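PDB 4FD4: arylalkylamine N-Acetyltransferase like 5b from Aedes aegypti, which probably transfers acyl groups from coenzyme A thioesters, such as acetyl-CoA, to arylalkylamines including serotonin and dopamine. Local coordinates for residues F150-S155 / L179-I184. Sequence-based numbering, arbitrary orientation.
Sequences FQMDLS and LGMECI
M152, midway along helix 143-158, faces the turn L179-G180-M181, which leads from the end of helix 170-178 into the edge strand 182-188. The backbones stay well apart, with 9.1 Å between the CA atoms of M152 and L179, so side chains span the gap, and 84 Å² of M152 is buried there. Beyond CG the M152 chain runs extended (chi2 169°, chi3 167°), which carries its methyl to the far segment. There M152 CE lies 3.3 Å from L179 O. It also comes within 3.5 Å of L179 CB, closer than usual for two carbons. M152 SD rests 3.7 Å from L179 CD2. From just before the strand, M181 adds its CG, 3.5 Å from M152 CE. Its sulfur lies against the same methyl, M181 SD to M152 CE 3.7 Å. All three residues are buried, and the contact is apolar apart from L179 O, which accepts a hydrogen bond from the side-chain NZ of K215. G180, at positive phi, is the C-prime residue of a Schellman motif: G180 N and M181 N bond back to carbonyls in the last turn of helix 170-178. Helix 143-158, which follows strand 126-134, thus packs on the Schellman-capped turn into edge strand 182-188, paired antiparallel with 209-216 in the mixed sheet of the GNAT fold.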
# COMPACT_ATOMS: atom_id res chain seq x y z
N PHE A 150 -11.46 8.78 -0.56
CA PHE A 150 -12.07 8.39 0.71
C PHE A 150 -10.95 8.34 1.76
O PHE A 150 -11.13 8.85 2.87
CB PHE A 150 -12.83 7.05 0.57
CG PHE A 150 -13.64 6.67 1.79
CD1 PHE A 150 -15.04 6.58 1.73
CD2 PHE A 150 -13.02 6.38 3.01
CE1 PHE A 150 -15.80 6.22 2.85
CE2 PHE A 150 -13.77 6.02 4.14
CZ PHE A 150 -15.16 5.93 4.06
N GLN A 151 -9.80 7.77 1.41
CA GLN A 151 -8.69 7.70 2.37
C GLN A 151 -8.19 9.11 2.75
O GLN A 151 -7.86 9.37 3.91
CB GLN A 151 -7.55 6.83 1.83
CG GLN A 151 -7.84 5.31 1.83
CD GLN A 151 -7.73 4.67 3.21
OE1 GLN A 151 -7.89 5.34 4.24
NE2 GLN A 151 -7.45 3.36 3.25
N MET A 152 -8.13 10.01 1.77
CA MET A 152 -7.77 11.40 2.07
C MET A 152 -8.75 12.06 3.04
O MET A 152 -8.35 12.67 4.03
CB MET A 152 -7.69 12.22 0.78
CG MET A 152 -6.46 11.96 -0.07
SD MET A 152 -6.61 12.72 -1.71
CE MET A 152 -4.91 12.59 -2.29
N ASP A 153 -10.04 11.94 2.75
CA ASP A 153 -11.09 12.55 3.57
C ASP A 153 -11.07 12.00 4.98
O ASP A 153 -11.20 12.74 5.96
CB ASP A 153 -12.46 12.28 2.93
CG ASP A 153 -12.63 12.98 1.59
OD1 ASP A 153 -11.82 13.89 1.31
OD2 ASP A 153 -13.55 12.62 0.83
N LEU A 154 -10.90 10.69 5.08
CA LEU A 154 -10.90 9.99 6.35
C LEU A 154 -9.69 10.39 7.20
O LEU A 154 -9.83 10.73 8.38
CB LEU A 154 -10.89 8.48 6.11
CG LEU A 154 -10.95 7.61 7.36
CD1 LEU A 154 -12.28 7.83 8.10
CD2 LEU A 154 -10.80 6.13 6.98
N SER A 155 -8.51 10.36 6.59
CA SER A 155 -7.30 10.72 7.33
C SER A 155 -7.44 12.16 7.80
O SER A 155 -7.09 12.48 8.93
CB SER A 155 -6.05 10.51 6.48
OG SER A 155 -6.12 11.22 5.26
N LEU A 179 -4.95 13.95 -7.55
CA LEU A 179 -5.57 14.35 -6.29
C LEU A 179 -4.64 15.20 -5.43
O LEU A 179 -4.83 15.31 -4.22
CB LEU A 179 -6.10 13.14 -5.51
CG LEU A 179 -7.36 12.42 -6.03
CD1 LEU A 179 -7.09 11.65 -7.31
CD2 LEU A 179 -7.93 11.47 -4.96
N GLY A 180 -3.63 15.79 -6.07
CA GLY A 180 -2.81 16.81 -5.44
C GLY A 180 -1.59 16.32 -4.69
O GLY A 180 -0.99 17.07 -3.92
N MET A 181 -1.22 15.06 -4.92
CA MET A 181 -0.03 14.50 -4.28
C MET A 181 1.21 14.74 -5.15
O MET A 181 1.17 14.54 -6.37
CB MET A 181 -0.23 13.00 -4.03
CG MET A 181 -1.48 12.68 -3.20
SD MET A 181 -1.63 10.93 -2.79
CE MET A 181 -0.43 10.78 -1.47
N GLU A 182 2.29 15.19 -4.53
CA GLU A 182 3.56 15.40 -5.22
C GLU A 182 4.42 14.16 -5.00
O GLU A 182 4.63 13.75 -3.85
CB GLU A 182 4.26 16.65 -4.66
CG GLU A 182 5.66 16.94 -5.24
CD GLU A 182 6.43 18.00 -4.43
OE1 GLU A 182 5.91 18.44 -3.39
OE2 GLU A 182 7.55 18.37 -4.84
N CYS A 183 4.91 13.55 -6.08
CA CYS A 183 5.89 12.47 -5.96
C CYS A 183 7.24 13.05 -5.56
O CYS A 183 7.82 13.84 -6.30
CB CYS A 183 6.05 11.69 -7.26
SG CYS A 183 7.63 10.77 -7.34
N ILE A 184 7.73 12.64 -4.39
CA ILE A 184 8.93 13.24 -3.82
C ILE A 184 10.14 12.31 -3.87
O ILE A 184 11.28 12.74 -3.67
CB ILE A 184 8.71 13.64 -2.36
CG1 ILE A 184 8.13 12.45 -1.57
CG2 ILE A 184 7.80 14.87 -2.26
CD1 ILE A 184 7.91 12.75 -0.12